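Local coordinates for protein 2-c-methyl-d-erythritol 4-phosphate cytidylyltransferase (PDB 2VSH) that transfers the cytidylyl group of CTP to D-ribitol 5-phosphate, making the CDP-activated ribitol used for teichoic acid precursors in Streptococcus pneumoniae, at residues Ser89-Ile94 against Asp178-Tyr183; Gln172-Lys177 against Thr195-Ile200. All coordinates share one frame; numbering follows the deposited sequence. Where two conformers were deposited one is given.

Interaction 1 of 2, residues Ser89-Ile94 against Asp178-Tyr183; sequences SIKNII and DFMDLY
With CG anti to the backbone N (chi1 176°), Phe-179 sends its ring straight off helix 176-184 at helix 86-100, while Ile-90 and Ile-94 both hold CG2 anti to their own N. Two helices of the GT-A-like cytidylyltransferase fold pack here, their axes 10.4 Å apart and running at 134° to each other. Ile-90 CG2 sits over the Phe-179 ring almost at its centre, a CH-pi contact 3.7 Å from the centroid. Tyr-183 CB, one turn on from Phe-179, lies against the opposite face nearer the rim, so the ring is clamped between the two helices. Ile-94 comes in obliquely, its CD1 3.5 Å from Phe-179 CD1. Met-180 starts off to the side, but chi1 (-61°) puts its CG 3.6 Å from Ile-94 CG2, and the bends at chi2 and chi3 carry SD and CE on to Lys-91 CG. No hydrogen bond crosses this buried, largely apolar interface, though Ser-89 on the same helix is probably part of the CTP-binding segment. Lys-91 contributes its aliphatic chain, laying CD at the edge of the Tyr-183 ring; it then bends at chi3 and chi4, and NZ bonds Asn-92 OD1 at 3.0 Å, nearly along the C=O axis.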
loop_
_atom_site.group_PDB
_atom_site.type_symbol
_atom_site.label_atom_id
_atom_site.label_comp_id
_atom_site.label_asym_id
_atom_site.label_seq_id
_atom_site.Cartn_x
_atom_site.Cartn_y
_atom_site.Cartn_z
ATOM N N SER A 89 6.060 8.411 21.924
ATOM C CA SER A 89 7.475 8.598 21.600
ATOM C C SER A 89 7.720 10.042 21.184
ATOM O O SER A 89 8.706 10.654 21.607
ATOM C CB SER A 89 7.932 7.628 20.506
ATOM O OG SER A 89 7.946 6.305 21.005
ATOM N N ILE A 90 6.817 10.601 20.386
ATOM C CA ILE A 90 6.934 12.029 20.014
ATOM C C ILE A 90 6.944 12.939 21.253
ATOM O O ILE A 90 7.817 13.797 21.386
ATOM C CB ILE A 90 5.868 12.463 18.984
ATOM C CG1 ILE A 90 6.091 11.705 17.660
ATOM C CG2 ILE A 90 5.959 13.969 18.735
ATOM C CD1 ILE A 90 4.938 11.762 16.670
ATOM N N LYS A 91 5.992 12.737 22.158
ATOM C CA LYS A 91 5.948 13.488 23.413
ATOM C C LYS A 91 7.276 13.340 24.171
ATOM O O LYS A 91 7.838 14.321 24.637
ATOM C CB LYS A 91 4.762 13.046 24.272
ATOM C CG LYS A 91 4.817 13.536 25.740
ATOM C CD LYS A 91 3.835 12.802 26.622
ATOM C CE LYS A 91 4.333 11.382 27.013
ATOM N NZ LYS A 91 5.294 11.318 28.170
ATOM N N ASN A 92 7.779 12.109 24.262
ATOM C CA ASN A 92 9.033 11.834 24.960
ATOM C C ASN A 92 10.201 12.574 24.326
ATOM O O ASN A 92 11.043 13.143 25.035
ATOM C CB ASN A 92 9.309 10.336 24.975
ATOM C CG ASN A 92 8.532 9.619 26.031
ATOM O OD1 ASN A 92 7.664 10.193 26.677
ATOM N ND2 ASN A 92 8.838 8.357 26.225
ATOM N N ILE A 93 10.225 12.578 22.996
ATOM C CA ILE A 93 11.208 13.332 22.204
ATOM C C ILE A 93 11.137 14.832 22.515
ATOM O O ILE A 93 12.173 15.474 22.761
ATOM C CB ILE A 93 11.059 13.015 20.674
ATOM C CG1 ILE A 93 11.637 11.621 20.387
ATOM C CG2 ILE A 93 11.768 14.064 19.792
ATOM C CD1 ILE A 93 11.235 11.003 19.031
ATOM N N ILE A 94 9.915 15.372 22.537
ATOM C CA ILE A 94 9.716 16.796 22.783
ATOM C C ILE A 94 10.188 17.146 24.201
ATOM O O ILE A 94 10.808 18.195 24.412
ATOM C CB ILE A 94 8.253 17.207 22.525
ATOM C CG1 ILE A 94 7.940 17.127 21.021
ATOM C CG2 ILE A 94 7.965 18.608 23.078
ATOM C CD1 ILE A 94 6.467 17.256 20.675
ATOM N N ASP A 178 2.802 23.012 19.957
ATOM C CA ASP A 178 1.535 22.705 19.310
ATOM C C ASP A 178 1.157 21.236 19.462
ATOM O O ASP A 178 0.014 20.929 19.821
ATOM C CB ASP A 178 1.554 23.076 17.831
ATOM C CG ASP A 178 1.362 24.565 17.596
ATOM O OD1 ASP A 178 1.342 25.341 18.583
ATOM O OD2 ASP A 178 1.237 24.947 16.421
ATOM N N PHE A 179 2.098 20.330 19.199
ATOM C CA PHE A 179 1.825 18.910 19.405
ATOM C C PHE A 179 1.483 18.613 20.867
ATOM O O PHE A 179 0.537 17.878 21.138
ATOM C CB PHE A 179 2.995 18.030 18.955
ATOM C CG PHE A 179 2.793 16.571 19.247
ATOM C CD1 PHE A 179 3.169 16.039 20.482
ATOM C CD2 PHE A 179 2.208 15.730 18.298
ATOM C CE1 PHE A 179 2.986 14.691 20.766
ATOM C CE2 PHE A 179 2.020 14.376 18.572
ATOM C CZ PHE A 179 2.399 13.858 19.809
ATOM N N MET A 180 2.260 19.161 21.802
ATOM C CA MET A 180 1.991 18.937 23.225
ATOM C C MET A 180 0.603 19.382 23.650
ATOM O O MET A 180 -0.120 18.622 24.291
ATOM C CB MET A 180 3.058 19.583 24.115
ATOM C CG MET A 180 4.454 19.030 23.866
ATOM S SD MET A 180 4.666 17.304 24.375
ATOM C CE MET A 180 5.120 17.529 26.097
ATOM N N ASP A 181 0.233 20.614 23.296
ATOM C CA ASP A 181 -1.086 21.133 23.610
ATOM C C ASP A 181 -2.242 20.272 23.075
ATOM O O ASP A 181 -3.168 19.952 23.814
ATOM C CB ASP A 181 -1.206 22.586 23.128
ATOM C CG ASP A 181 -0.317 23.535 23.922
ATOM O OD1 ASP A 181 0.150 23.126 25.011
ATOM O OD2 ASP A 181 -0.085 24.679 23.472
ATOM N N LEU A 182 -2.181 19.899 21.801
ATOM C CA LEU A 182 -3.260 19.133 21.176
ATOM C C LEU A 182 -3.328 17.695 21.681
ATOM O O LEU A 182 -4.408 17.182 21.960
ATOM C CB LEU A 182 -3.094 19.125 19.659
ATOM C CG LEU A 182 -3.261 20.455 18.940
ATOM C CD1 LEU A 182 -3.135 20.183 17.466
ATOM C CD2 LEU A 182 -4.616 21.114 19.285
ATOM N N TYR A 183 -2.168 17.046 21.766
ATOM C CA TYR A 183 -2.079 15.680 22.272
ATOM C C TYR A 183 -2.535 15.605 23.714
ATOM O O TYR A 183 -3.204 14.647 24.105
ATOM C CB TYR A 183 -0.642 15.189 22.146
ATOM C CG TYR A 183 -0.398 13.775 22.627
ATOM C CD1 TYR A 183 -0.899 12.681 21.926
ATOM C CD2 TYR A 183 0.354 13.534 23.775
ATOM C CE1 TYR A 183 -0.661 11.384 22.363
ATOM C CE2 TYR A 183 0.601 12.230 24.214
ATOM C CZ TYR A 183 0.088 11.171 23.508
ATOM O OH TYR A 183 0.332 9.887 23.946
#

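Interaction 2 of 2, residues Gln172-Lys177 against Thr195-Ile200; sequences QTFRCK and TDACKI
Gln-172 and Phe-174, two residues apart on strand 165-175, both point at the start of helix 197-203 and meet it in different ways. The Gln-172 chain runs extended beyond CG along Cys-198, whose SG lies 3.7 Å from Gln-172 CB, and brings its terminal amide up to Asp-196. The amide and carboxylate planes stand 83° apart, nearly perpendicular. Phe-174 has CG in the crowded position between its backbone N and carbonyl carbon (chi1 41°), and the ring approaches Ala-197 obliquely, with Phe-174 CE2 3.7 Å from Ala-197 CB. That methyl touches both the amide end of Gln-172 and the ring of Phe-174. Asp-196 is the N-cap: its OD2 accepts from Lys-199 N at 2.9 Å through the anti lone pair. The contact thus packs the helix's first turn onto an interior strand of the mixed sheet, between 108-113 and 136-142. Beyond it, Phe-201 and Phe-179 meet the Phe-174 ring, and Ile-159 of the second subunit packs on Asp-196 and Cys-198, placing the helix start at the subunit interface. The aspartate is both a helix cap and a neighbour of a buried amide, and the positive end of the helix dipole would be expected to favour its ionised form.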
loop_
_atom_site.group_PDB
_atom_site.type_symbol
_atom_site.label_atom_id
_atom_site.label_comp_id
_atom_site.label_asym_id
_atom_site.label_seq_id
_atom_site.Cartn_x
_atom_site.Cartn_y
_atom_site.Cartn_z
ATOM N N GLN A 172 6.772 14.041 9.404
ATOM C CA GLN A 172 5.629 14.806 9.845
ATOM C C GLN A 172 6.198 15.888 10.757
ATOM O O GLN A 172 6.907 15.592 11.728
ATOM C CB GLN A 172 4.630 13.912 10.581
ATOM C CG GLN A 172 4.121 12.771 9.726
ATOM C CD GLN A 172 3.062 11.899 10.399
ATOM O OE1 GLN A 172 2.123 11.455 9.746
ATOM N NE2 GLN A 172 3.220 11.639 11.693
ATOM N N THR A 173 5.899 17.141 10.426
ATOM C CA THR A 173 6.616 18.283 10.989
ATOM C C THR A 173 5.652 19.303 11.601
ATOM O O THR A 173 4.607 19.616 11.032
ATOM C CB THR A 173 7.510 18.941 9.896
ATOM O OG1 THR A 173 8.426 17.954 9.403
ATOM C CG2 THR A 173 8.295 20.145 10.437
ATOM N N PHE A 174 6.010 19.810 12.779
ATOM C CA PHE A 174 5.130 20.692 13.522
ATOM C C PHE A 174 5.855 21.350 14.698
ATOM O O PHE A 174 6.918 20.901 15.107
ATOM C CB PHE A 174 3.873 19.912 14.001
ATOM C CG PHE A 174 4.166 18.525 14.509
ATOM C CD1 PHE A 174 4.803 18.333 15.729
ATOM C CD2 PHE A 174 3.799 17.407 13.766
ATOM C CE1 PHE A 174 5.084 17.043 16.185
ATOM C CE2 PHE A 174 4.070 16.127 14.221
ATOM C CZ PHE A 174 4.718 15.946 15.432
ATOM N N ARG A 175 5.260 22.406 15.245
ATOM C CA ARG A 175 5.803 23.067 16.436
ATOM C C ARG A 175 5.639 22.130 17.615
ATOM O O ARG A 175 4.584 21.511 17.783
ATOM C CB ARG A 175 5.102 24.405 16.678
ATOM C CG ARG A 175 5.525 25.487 15.683
ATOM C CD ARG A 175 4.480 26.580 15.474
ATOM N NE ARG A 175 4.849 27.317 14.266
ATOM C CZ ARG A 175 4.471 27.009 13.022
ATOM N NH1 ARG A 175 3.663 25.988 12.771
ATOM N NH2 ARG A 175 4.912 27.737 12.014
ATOM N N CYS A 176 6.710 21.975 18.390
ATOM C CA CYS A 176 6.727 21.079 19.549
ATOM C C CYS A 176 5.600 21.402 20.525
ATOM O O CYS A 176 4.904 20.498 20.955
ATOM C CB CYS A 176 8.060 21.202 20.284
ATOM S SG CYS A 176 9.513 20.690 19.327
ATOM N N LYS A 177 5.439 22.688 20.866
ATOM C CA LYS A 177 4.392 23.147 21.794
ATOM C C LYS A 177 3.007 22.803 21.265
ATOM O O LYS A 177 2.152 22.329 22.035
ATOM C CB LYS A 177 4.499 24.660 22.052
ATOM C CG LYS A 177 3.631 25.197 23.206
ATOM C CD LYS A 177 3.636 26.734 23.239
ATOM C CE LYS A 177 2.770 27.335 24.377
ATOM N NZ LYS A 177 1.307 27.010 24.318
ATOM N N THR A 195 -3.853 7.673 16.234
ATOM C CA THR A 195 -2.497 7.163 16.374
ATOM C C THR A 195 -1.459 7.922 15.529
ATOM O O THR A 195 -0.258 7.804 15.769
ATOM C CB THR A 195 -2.428 5.667 16.009
ATOM O OG1 THR A 195 -2.958 5.481 14.694
ATOM C CG2 THR A 195 -3.220 4.830 16.988
ATOM N N ASP A 196 -1.935 8.693 14.555
ATOM C CA ASP A 196 -1.091 9.449 13.650
ATOM C C ASP A 196 -1.024 10.883 14.145
ATOM O O ASP A 196 -2.050 11.459 14.536
ATOM C CB ASP A 196 -1.676 9.366 12.231
ATOM C CG ASP A 196 -0.889 10.169 11.222
ATOM O OD1 ASP A 196 -0.080 9.588 10.480
ATOM O OD2 ASP A 196 -1.079 11.391 11.160
ATOM N N ALA A 197 0.176 11.461 14.129
ATOM C CA ALA A 197 0.391 12.799 14.677
ATOM C C ALA A 197 -0.355 13.848 13.855
ATOM O O ALA A 197 -1.012 14.732 14.410
ATOM C CB ALA A 197 1.892 13.121 14.751
ATOM N N CYS A 198 -0.269 13.737 12.531
ATOM C CA CYS A 198 -0.996 14.656 11.650
ATOM C C CYS A 198 -2.521 14.579 11.825
ATOM O O CYS A 198 -3.206 15.600 11.752
ATOM C CB CYS A 198 -0.590 14.444 10.191
ATOM S SG CYS A 198 1.137 14.973 9.892
ATOM N N LYS A 199 -3.041 13.380 12.056
ATOM C CA LYS A 199 -4.482 13.174 12.327
ATOM C C LYS A 199 -4.987 14.045 13.485
ATOM O O LYS A 199 -6.090 14.581 13.431
ATOM C CB LYS A 199 -4.763 11.685 12.596
ATOM C CG LYS A 199 -6.196 11.319 12.981
ATOM C CD LYS A 199 -7.222 11.796 11.959
ATOM C CE LYS A 199 -8.629 11.326 12.291
ATOM N NZ LYS A 199 -8.808 9.866 12.001
ATOM N N ILE A 200 -4.167 14.193 14.523
ATOM C CA ILE A 200 -4.520 14.995 15.692
ATOM C C ILE A 200 -4.668 16.457 15.286
ATOM O O ILE A 200 -5.607 17.107 15.708
ATOM C CB ILE A 200 -3.477 14.861 16.818
ATOM C CG1 ILE A 200 -3.383 13.405 17.299
ATOM C CG2 ILE A 200 -3.792 15.795 17.999
ATOM C CD1 ILE A 200 -2.218 13.173 18.248
#

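In the fold
Interactions 1 and 2 sit side by side, their centres about 8 Å apart, on the same side of the chain's centre. Their segments alternate along the chain: 89-94, then 172-177, 178-183 and 195-200. Strand 165-175 of the seven-stranded mixed sheet runs directly into helix 176-184, which both contacts use, so the packing is continuous: Phe-179 CB lies 3.6 Å from Phe-174 CE1, and Ile-90 CD1 lies 3.8 Å from Ala-197 CB. Helices 86-100, 176-184 and 197-203 are thereby joined in one layer over the sheet. Since helix 86-100 carries residues at its start that probably bind CTP, this core connects the likely nucleotide site with the helix that reaches the second subunit.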